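Local coordinates for proteophosphoglycan (Silicibacter pomeroyi DSS-3, PDB 2RE3), which is of unknown function but, as a member of the DUF1285 family, may take part in signal transduction, at residues A28-H31 with L32-P35; P61-V64 with R65-S69; Y79-P83 with V84-G88; H146-A149 with G150-A153. All blocks are in the same frame, centred on the assembly; numbering follows the deposited sequence. Where two conformers were deposited one is given.

Contacts 1, 2 and 3 belong to the N-terminal DUF1285 region, and contact 4 to the C-terminal one. Contact 1 lies at the surface, an irregular loop in which an indole folds over backbone. Contact 2 is one helix, with buried apolar and serine side chains on some sides and an arginine at the surface on another. Contacts 3 and 4 are partly buried beta hairpins at equivalent places in two six-stranded mixed sheets of the same strand order; the first uses a lysine-tyrosine pair, the second a bulge and a turn amide bonded to a histidine. Pro35 packs on the turn of contact 3, Ala28 N probably bonds to Ser69 O of contact 2, and His31 touches Ala149 of contact 4.

Contact 1. Residues A28-H31 with L32-P35; sequences APVH and LWNP
Trp33 swings its indole back over the chain that leads into it, and the six-membered part of the ring meets Ala28, Pro29 and Val30 together. This is the tight part of the contact. Ala28 CB comes in obliquely, 3.8 Å from Trp33 CH2. The Pro29 ring lies near the same corner, with Pro29 CD 3.8 Å from Trp33 CH2 and its CG close to CZ2. Val30 CG1 reaches to 3.9 Å from Trp33 CZ3, the two side chains crossing at about a right angle. A polar atom joins this group: Pro29 O sits 3.9 Å above the indole plane, over the ring centre. With chi1 at -54°, the CG of Trp33 stands beside its own backbone N, which directs the ring toward the preceding residues.

Two backbone bonds close the turn underneath. Leu32 N donates to Pro29 O at 2.9 Å and nearly straight (165°), and Trp33 N to Val30 O at 3.2 Å; both donors stand above the carbonyl planes. Val30 O also receives Lys72 NZ from strand 71-74.

The solvent side is looser. The side chains of exposed Leu32 and Pro29 meet at Leu32 CD1 and Pro29 CB, 4.0 Å apart, with the base of the leucine by Pro29 O, while the His31 ring leaves the turn for Lys72 and Ala149. Beyond the loop, Trp33 leans on Val81 and Pro83, and a glycerol, probably from the crystallisation liquor, is bound beside it. The chemistry therefore divides: 3-10-like backbone bonds fix the course of the turn, and apolar contact of the indole, with a carbonyl over its face, holds the side chain against it.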
loop_
_atom_site.group_PDB
_atom_site.type_symbol
_atom_site.label_atom_id
_atom_site.label_comp_id
_atom_site.label_asym_id
_atom_site.label_seq_id
_atom_site.Cartn_x
_atom_site.Cartn_y
_atom_site.Cartn_z
ATOM N N ALA A 28 6.426 -4.478 12.098
ATOM C CA ALA A 28 6.614 -5.601 12.983
ATOM C C ALA A 28 6.744 -6.863 12.140
ATOM O O ALA A 28 6.232 -6.910 11.031
ATOM C CB ALA A 28 5.445 -5.716 13.983
ATOM N N PRO A 29 7.447 -7.877 12.664
ATOM C CA PRO A 29 7.687 -9.137 11.949
ATOM C C PRO A 29 6.507 -10.067 12.113
ATOM O O PRO A 29 6.596 -11.177 12.680
ATOM C CB PRO A 29 8.938 -9.670 12.623
ATOM C CG PRO A 29 8.767 -9.198 14.092
ATOM C CD PRO A 29 8.099 -7.843 13.988
ATOM N N VAL A 30 5.387 -9.609 11.579
ATOM C CA VAL A 30 4.102 -10.222 11.846
ATOM C C VAL A 30 3.994 -11.638 11.322
ATOM O O VAL A 30 3.120 -12.379 11.783
ATOM C CB VAL A 30 2.962 -9.373 11.286
ATOM C CG1 VAL A 30 2.833 -8.041 12.117
ATOM C CG2 VAL A 30 3.179 -9.120 9.807
ATOM N N HIS A 31 4.862 -12.035 10.382
ATOM C CA HIS A 31 4.797 -13.390 9.861
ATOM C C HIS A 31 5.537 -14.392 10.726
ATOM O O HIS A 31 5.565 -15.576 10.403
ATOM C CB HIS A 31 5.207 -13.453 8.394
ATOM C CG HIS A 31 4.217 -12.793 7.464
ATOM N ND1 HIS A 31 3.187 -13.482 6.860
ATOM C CD2 HIS A 31 4.096 -11.506 7.053
ATOM C CE1 HIS A 31 2.487 -12.650 6.103
ATOM N NE2 HIS A 31 3.008 -11.443 6.213
ATOM N N LEU A 32 6.093 -13.935 11.849
ATOM C CA LEU A 32 6.563 -14.860 12.876
ATOM C C LEU A 32 5.414 -15.338 13.758
ATOM O O LEU A 32 5.545 -16.359 14.448
ATOM C CB LEU A 32 7.606 -14.227 13.771
ATOM C CG LEU A 32 8.999 -13.987 13.202
ATOM C CD1 LEU A 32 9.789 -13.244 14.284
ATOM C CD2 LEU A 32 9.654 -15.292 12.812
ATOM N N TRP A 33 4.289 -14.618 13.708
ATOM C CA TRP A 33 3.227 -14.775 14.688
ATOM C C TRP A 33 1.973 -15.416 14.115
ATOM O O TRP A 33 1.516 -15.050 13.034
ATOM C CB TRP A 33 2.886 -13.416 15.292
ATOM C CG TRP A 33 4.069 -12.702 15.848
ATOM C CD1 TRP A 33 5.184 -13.272 16.404
ATOM C CD2 TRP A 33 4.278 -11.283 15.894
ATOM N NE1 TRP A 33 6.070 -12.295 16.796
ATOM C CE2 TRP A 33 5.540 -11.066 16.497
ATOM C CE3 TRP A 33 3.524 -10.182 15.499
ATOM C CZ2 TRP A 33 6.065 -9.783 16.698
ATOM C CZ3 TRP A 33 4.029 -8.922 15.720
ATOM C CH2 TRP A 33 5.289 -8.729 16.318
ATOM N N ASN A 34 1.420 -16.375 14.851
ATOM C CA ASN A 34 0.161 -17.025 14.462
ATOM C C ASN A 34 -0.736 -17.223 15.656
ATOM O O ASN A 34 -1.053 -18.353 16.042
ATOM C CB ASN A 34 0.445 -18.329 13.738
ATOM C CG ASN A 34 1.080 -18.088 12.408
ATOM O OD1 ASN A 34 2.261 -18.364 12.212
ATOM N ND2 ASN A 34 0.318 -17.505 11.500
ATOM N N PRO A 35 -1.149 -16.104 16.249
ATOM C CA PRO A 35 -2.039 -16.130 17.390
ATOM C C PRO A 35 -3.442 -16.520 16.955
ATOM O O PRO A 35 -3.754 -16.471 15.775
ATOM C CB PRO A 35 -2.018 -14.691 17.870
ATOM C CG PRO A 35 -1.811 -13.910 16.591
ATOM C CD PRO A 35 -0.800 -14.724 15.868
#

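Contact 2. Residues P61-V64 with R65-S69; sequences PAMV and RLFSS
Met63 and Phe67, one helical turn apart, lie side by side and point the same way, and their closest side-chain atoms are Met63 CG and Phe67 CE2 at 3.5 Å. Met63, present as selenomethionine, is extended through chi1 and chi2 (both 179°), which carries its SE out beside the ring. There SE is 5.3 Å from the centroid of Phe67 and 75° off the ring normal, a Met-aromatic contact at the ring edge. Beneath the pair, Phe67 N donates to Met63 O at 2.9 Å.

On a neighbouring flank, Val64 O is gripped twice by Ser68. The backbone N reaches it at 3.0 Å and Ser68 OG at 2.8 Å, from opposite faces of the carbonyl plane, so the hydroxyl of this buried serine is satisfied within its own helix. Ser69 OG also donates to a preceding carbonyl, Leu66 O, at 2.6 Å, here in the carbonyl plane and on a lone pair. At the surface, Arg65 doubles back along the first turn: one face of its guanidinium rests on Ala62, whose CA lies 3.4 Å above the plane near the rim.

Further out, Leu15, Leu16 and Ala19 of helix 15-21 pack on Met63 and Phe67, and Trp51 of strand 51-53 touches Val64, Phe67 and Ser68. An alanine in place of Phe67 would probably leave the Met63 side chain without its aromatic neighbour and open a gap toward helix 15-21 and Trp51. Successive i to i+4 backbone bonds make this an alpha helix, and buried Met63, Val64, Phe67 and Ser68 against exposed Pro61, Ala62 and Arg65 make it amphipathic, its buried side meeting helix 15-21 and Trp51 of strand 51-53.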
loop_
_atom_site.group_PDB
_atom_site.type_symbol
_atom_site.label_atom_id
_atom_site.label_comp_id
_atom_site.label_asym_id
_atom_site.label_seq_id
_atom_site.Cartn_x
_atom_site.Cartn_y
_atom_site.Cartn_z
ATOM N N PRO A 61 -2.309 10.731 12.738
ATOM C CA PRO A 61 -1.363 9.950 11.954
ATOM C C PRO A 61 -0.453 9.049 12.793
ATOM O O PRO A 61 -0.137 7.957 12.361
ATOM C CB PRO A 61 -0.558 11.006 11.183
ATOM C CG PRO A 61 -1.255 12.301 11.371
ATOM C CD PRO A 61 -2.176 12.187 12.520
ATOM N N ALA A 62 -0.079 9.474 14.000
ATOM C CA ALA A 62 0.734 8.627 14.881
ATOM C C ALA A 62 0.102 7.236 15.115
ATOM O O ALA A 62 0.785 6.217 15.064
ATOM C CB ALA A 62 1.046 9.355 16.240
HETATM N N MSE A 63 -1.199 7.205 15.353
HETATM C CA MSE A 63 -1.875 5.979 15.705
HETATM C C MSE A 63 -2.084 5.164 14.452
HETATM O O MSE A 63 -1.996 3.917 14.462
HETATM C CB MSE A 63 -3.208 6.285 16.322
HETATM C CG MSE A 63 -3.993 5.042 16.705
HETATM SE SE MSE A 63 -5.640 5.590 17.490
HETATM C CE MSE A 63 -4.858 6.709 18.894
ATOM N N VAL A 64 -2.364 5.860 13.359
ATOM C CA VAL A 64 -2.486 5.159 12.111
ATOM C C VAL A 64 -1.140 4.470 11.769
ATOM O O VAL A 64 -1.136 3.371 11.221
ATOM C CB VAL A 64 -2.983 6.093 10.980
ATOM C CG1 VAL A 64 -2.856 5.416 9.658
ATOM C CG2 VAL A 64 -4.442 6.519 11.236
ATOM N N ARG A 65 -0.010 5.092 12.101
ATOM C CA ARG A 65 1.311 4.494 11.816
ATOM C C ARG A 65 1.552 3.271 12.693
ATOM O O ARG A 65 2.069 2.250 12.248
ATOM C CB ARG A 65 2.415 5.480 12.092
ATOM C CG ARG A 65 2.821 6.342 10.933
ATOM C CD ARG A 65 3.996 7.247 11.331
ATOM N NE ARG A 65 3.431 8.544 11.613
ATOM C CZ ARG A 65 3.601 9.257 12.715
ATOM N NH1 ARG A 65 4.409 8.890 13.702
ATOM N NH2 ARG A 65 2.964 10.394 12.802
ATOM N N LEU A 66 1.113 3.393 13.937
ATOM C CA LEU A 66 1.262 2.358 14.935
ATOM C C LEU A 66 0.479 1.108 14.533
ATOM O O LEU A 66 1.046 0.015 14.476
ATOM C CB LEU A 66 0.792 2.899 16.303
ATOM C CG LEU A 66 1.144 2.116 17.564
ATOM C CD1 LEU A 66 2.667 2.118 17.753
ATOM C CD2 LEU A 66 0.437 2.703 18.829
ATOM N N PHE A 67 -0.807 1.257 14.208
ATOM C CA PHE A 67 -1.588 0.094 13.806
ATOM C C PHE A 67 -1.086 -0.443 12.476
ATOM O O PHE A 67 -1.172 -1.627 12.226
ATOM C CB PHE A 67 -3.088 0.405 13.691
ATOM C CG PHE A 67 -3.793 0.504 14.995
ATOM C CD1 PHE A 67 -3.813 -0.559 15.870
ATOM C CD2 PHE A 67 -4.477 1.653 15.345
ATOM C CE1 PHE A 67 -4.476 -0.468 17.076
ATOM C CE2 PHE A 67 -5.141 1.741 16.545
ATOM C CZ PHE A 67 -5.130 0.668 17.407
ATOM N N SER A 68 -0.605 0.434 11.607
ATOM C CA SER A 68 -0.155 0.018 10.282
ATOM C C SER A 68 1.081 -0.852 10.407
ATOM O O SER A 68 1.308 -1.700 9.559
ATOM C CB SER A 68 0.160 1.228 9.386
ATOM O OG SER A 68 -1.038 1.838 8.911
ATOM N N SER A 69 1.882 -0.626 11.457
ATOM C CA SER A 69 3.066 -1.444 11.692
ATOM C C SER A 69 2.721 -2.935 11.928
ATOM O O SER A 69 3.590 -3.790 11.753
ATOM C CB SER A 69 3.907 -0.909 12.857
ATOM O OG SER A 69 3.349 -1.184 14.150
#

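Contact 3. Residues Y79-P83 with V84-G88; sequences YLVTP and VEKVG
Lys86 folds its aliphatic chain against Tyr79 on one face of the hairpin, with Lys86 CD 3.6 Å from Tyr79 CD2. A bend at chi3 (90°) then brings Lys86 NZ over the ring, 4.7 Å from the Tyr79 centroid and 9° off its normal, a cation-pi contact. The ammonium also has a stronger partner, a salt bridge to Glu74, while Tyr79 OH is hydrogen-bonded to Arg77 NE.

Between the strands, the backbone bonds follow an antiparallel register. Leu80 and Val87 form the hydrogen-bonded pair: Leu80 N gives to Val87 O at 2.8 Å and Val87 N to Leu80 O at 3.0 Å, both in the carbonyl plane. Their side chains meet on the other face, Leu80 CB to Val87 CG2. Near the turn, Thr82 N donates to Glu85 O at 2.8 Å, almost collinear with the carbonyl. Thr82 OG1, turned inward by chi1 of 61°, accepts Glu85 N at 3.0 Å and, weakly, Val84 N at 3.4 Å, so one hydroxyl serves two amides of the loop.

A leucine in place of Tyr79 would probably cost Lys86 its aromatic face and leave Arg77 NE without the hydroxyl it now meets. The chemistry implies a hairpin whose strands are joined by paired amides, whose turn is tied by a threonine side chain, and whose buried tyrosine meets Lys86 over its ring face and Arg77 at its hydroxyl, the lysine charge probably offset by Glu74.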
loop_
_atom_site.group_PDB
_atom_site.type_symbol
_atom_site.label_atom_id
_atom_site.label_comp_id
_atom_site.label_asym_id
_atom_site.label_seq_id
_atom_site.Cartn_x
_atom_site.Cartn_y
_atom_site.Cartn_z
ATOM N N TYR A 79 -5.300 -8.311 8.548
ATOM C CA TYR A 79 -5.374 -8.442 9.988
ATOM C C TYR A 79 -4.418 -7.458 10.652
ATOM O O TYR A 79 -3.521 -6.934 10.001
ATOM C CB TYR A 79 -5.017 -9.872 10.400
ATOM C CG TYR A 79 -5.913 -10.869 9.739
ATOM C CD1 TYR A 79 -5.641 -11.323 8.463
ATOM C CD2 TYR A 79 -7.065 -11.320 10.361
ATOM C CE1 TYR A 79 -6.449 -12.229 7.840
ATOM C CE2 TYR A 79 -7.915 -12.216 9.715
ATOM C CZ TYR A 79 -7.581 -12.657 8.453
ATOM O OH TYR A 79 -8.374 -13.535 7.792
ATOM N N LEU A 80 -4.667 -7.174 11.926
ATOM C CA LEU A 80 -3.674 -6.546 12.806
ATOM C C LEU A 80 -3.255 -7.665 13.732
ATOM O O LEU A 80 -4.094 -8.283 14.365
ATOM C CB LEU A 80 -4.281 -5.371 13.602
ATOM C CG LEU A 80 -5.016 -4.366 12.707
ATOM C CD1 LEU A 80 -5.673 -3.339 13.531
ATOM C CD2 LEU A 80 -4.069 -3.733 11.696
ATOM N N VAL A 81 -1.963 -7.932 13.786
ATOM C CA VAL A 81 -1.443 -9.110 14.453
ATOM C C VAL A 81 -0.316 -8.733 15.395
ATOM O O VAL A 81 0.618 -8.057 15.012
ATOM C CB VAL A 81 -0.933 -10.103 13.409
ATOM C CG1 VAL A 81 -0.388 -11.385 14.062
ATOM C CG2 VAL A 81 -2.067 -10.412 12.425
ATOM N N THR A 82 -0.437 -9.176 16.636
ATOM C CA THR A 82 0.629 -9.130 17.614
ATOM C C THR A 82 0.957 -10.600 17.942
ATOM O O THR A 82 0.277 -11.502 17.472
ATOM C CB THR A 82 0.150 -8.422 18.903
ATOM O OG1 THR A 82 -0.939 -9.172 19.456
ATOM C CG2 THR A 82 -0.292 -6.992 18.637
ATOM N N PRO A 83 1.970 -10.841 18.778
ATOM C CA PRO A 83 2.249 -12.224 19.202
ATOM C C PRO A 83 1.098 -12.920 19.937
ATOM O O PRO A 83 1.066 -14.151 19.972
ATOM C CB PRO A 83 3.439 -12.078 20.168
ATOM C CG PRO A 83 4.057 -10.765 19.840
ATOM C CD PRO A 83 2.913 -9.876 19.370
ATOM N N VAL A 84 0.170 -12.168 20.519
ATOM C CA VAL A 84 -0.889 -12.792 21.303
ATOM C C VAL A 84 -2.278 -12.706 20.680
ATOM O O VAL A 84 -3.143 -13.554 20.978
ATOM C CB VAL A 84 -0.890 -12.295 22.789
ATOM C CG1 VAL A 84 0.363 -12.812 23.473
ATOM C CG2 VAL A 84 -0.990 -10.759 22.894
ATOM N N GLU A 85 -2.474 -11.752 19.779
ATOM C CA GLU A 85 -3.796 -11.461 19.247
ATOM C C GLU A 85 -3.767 -11.180 17.749
ATOM O O GLU A 85 -2.820 -10.599 17.256
ATOM C CB GLU A 85 -4.350 -10.239 19.972
ATOM C CG GLU A 85 -5.764 -9.894 19.572
ATOM C CD GLU A 85 -6.491 -8.992 20.576
ATOM O OE1 GLU A 85 -5.914 -7.964 21.017
ATOM O OE2 GLU A 85 -7.661 -9.309 20.902
ATOM N N LYS A 86 -4.826 -11.587 17.047
ATOM C CA LYS A 86 -5.055 -11.264 15.640
ATOM C C LYS A 86 -6.508 -10.814 15.415
ATOM O O LYS A 86 -7.437 -11.580 15.707
ATOM C CB LYS A 86 -4.789 -12.491 14.772
ATOM C CG LYS A 86 -5.525 -12.513 13.441
ATOM C CD LYS A 86 -4.876 -13.422 12.373
ATOM C CE LYS A 86 -5.409 -14.860 12.398
ATOM N NZ LYS A 86 -5.026 -15.626 11.148
ATOM N N VAL A 87 -6.704 -9.613 14.857
ATOM C CA VAL A 87 -8.024 -9.142 14.525
ATOM C C VAL A 87 -8.153 -8.782 13.060
ATOM O O VAL A 87 -7.225 -8.255 12.433
ATOM C CB VAL A 87 -8.417 -7.942 15.382
ATOM C CG1 VAL A 87 -8.590 -8.369 16.826
ATOM C CG2 VAL A 87 -7.404 -6.811 15.256
ATOM N N GLY A 88 -9.326 -9.050 12.510
ATOM C CA GLY A 88 -9.610 -8.732 11.120
ATOM C C GLY A 88 -10.018 -7.273 10.890
ATOM O O GLY A 88 -10.809 -6.733 11.655
#

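Contact 4. Residues H146-A149 with G150-A153; sequences HVRA and GLEA
A classic beta bulge marks the tip of the hairpin 144-148/151-155: Val147 and Arg148 both face Leu151. Leu151 O receives two amides, Val147 N at 2.9 Å and Arg148 N at 3.3 Å, both in its carbonyl plane, the second on a lone pair. The extra residue shifts the register by one between the pairs His146-Glu152 and Arg148-Leu151.

Beyond the bulge, Arg148 to Leu151 form a type I' turn, closed by Leu151 N to Arg148 O at 2.6 Å. Gly150 takes a positive phi of 85°, a conformation that favours glycine. Its amide is held by a side chain: Gly150 N donates to His146 NE2 at 3.0 Å, 25° out of the imidazole plane. The trans chi1 of His146 (179°) lays the ring back along the hairpin, so that Arg148 N comes 3.8 Å above one face, near the rim. Since NE2 accepts, the bond from His146 ND1 to Asn128 OD1 is consistent with a proton on ND1.

On the opposite face of the sheet, Leu151 CD1 lies over one face of the Arg148 guanidinium, 3.9 Å from Arg148 NE, while NH1 forms a salt bridge with Asp120. Val147 CG2 packs on Ala153 CB at 3.8 Å. Phe96 touches Arg148, Leu151 and Ala153, and Leu151 also meets Leu71 and Arg73 of the other sheet. The whole is a beta hairpin with a two-residue type I' loop (Ala149-Gly150) and a classic bulge beside it, set in a mixed sheet whose strand 151-155 runs parallel to its neighbour 96-104.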
loop_
_atom_site.group_PDB
_atom_site.type_symbol
_atom_site.label_atom_id
_atom_site.label_comp_id
_atom_site.label_asym_id
_atom_site.label_seq_id
_atom_site.Cartn_x
_atom_site.Cartn_y
_atom_site.Cartn_z
ATOM N N HIS A 146 4.104 -2.554 -4.509
ATOM C CA HIS A 146 4.286 -3.396 -3.338
ATOM C C HIS A 146 5.206 -2.690 -2.352
ATOM O O HIS A 146 6.230 -2.103 -2.742
ATOM C CB HIS A 146 4.893 -4.726 -3.780
ATOM C CG HIS A 146 5.177 -5.701 -2.677
ATOM N ND1 HIS A 146 6.415 -5.801 -2.090
ATOM C CD2 HIS A 146 4.418 -6.677 -2.122
ATOM C CE1 HIS A 146 6.400 -6.774 -1.191
ATOM N NE2 HIS A 146 5.202 -7.325 -1.191
ATOM N N VAL A 147 4.814 -2.713 -1.088
ATOM C CA VAL A 147 5.601 -2.112 -0.004
ATOM C C VAL A 147 6.247 -3.224 0.807
ATOM O O VAL A 147 7.456 -3.237 0.968
ATOM C CB VAL A 147 4.704 -1.286 0.934
ATOM C CG1 VAL A 147 5.541 -0.656 2.064
ATOM C CG2 VAL A 147 3.879 -0.284 0.109
ATOM N N ARG A 148 5.444 -4.155 1.332
ATOM C CA ARG A 148 6.019 -5.293 2.035
ATOM C C ARG A 148 5.011 -6.402 2.226
ATOM O O ARG A 148 3.814 -6.153 2.401
ATOM C CB ARG A 148 6.587 -4.888 3.416
ATOM C CG ARG A 148 5.552 -4.377 4.426
ATOM C CD ARG A 148 6.139 -4.253 5.858
ATOM N NE ARG A 148 5.075 -3.818 6.775
ATOM C CZ ARG A 148 4.647 -2.563 6.881
ATOM N NH1 ARG A 148 5.230 -1.597 6.187
ATOM N NH2 ARG A 148 3.648 -2.254 7.710
ATOM N N ALA A 149 5.506 -7.631 2.185
ATOM C CA ALA A 149 4.750 -8.788 2.621
ATOM C C ALA A 149 3.334 -8.837 2.047
ATOM O O ALA A 149 2.394 -9.256 2.714
ATOM C CB ALA A 149 4.731 -8.840 4.137
ATOM N N GLY A 150 3.200 -8.411 0.796
ATOM C CA GLY A 150 1.906 -8.395 0.086
ATOM C C GLY A 150 1.071 -7.172 0.340
ATOM O O GLY A 150 -0.042 -7.041 -0.188
ATOM N N LEU A 151 1.561 -6.271 1.182
ATOM C CA LEU A 151 0.813 -5.078 1.440
ATOM C C LEU A 151 1.207 -4.083 0.344
ATOM O O LEU A 151 2.385 -3.757 0.195
ATOM C CB LEU A 151 1.150 -4.516 2.801
ATOM C CG LEU A 151 1.008 -5.442 4.003
ATOM C CD1 LEU A 151 1.588 -4.706 5.198
ATOM C CD2 LEU A 151 -0.454 -5.871 4.244
ATOM N N GLU A 152 0.217 -3.610 -0.409
ATOM C CA GLU A 152 0.454 -2.731 -1.502
ATOM C C GLU A 152 -0.015 -1.322 -1.202
ATOM O O GLU A 152 -0.890 -1.128 -0.380
ATOM C CB GLU A 152 -0.280 -3.230 -2.724
ATOM C CG GLU A 152 0.329 -4.443 -3.344
ATOM C CD GLU A 152 -0.410 -4.840 -4.600
ATOM O OE1 GLU A 152 -1.640 -5.034 -4.520
ATOM O OE2 GLU A 152 0.243 -4.932 -5.658
ATOM N N ALA A 153 0.592 -0.362 -1.908
ATOM C CA ALA A 153 0.175 1.020 -1.905
ATOM C C ALA A 153 -0.505 1.393 -3.257
ATOM O O ALA A 153 0.047 1.168 -4.351
ATOM C CB ALA A 153 1.380 1.907 -1.655
#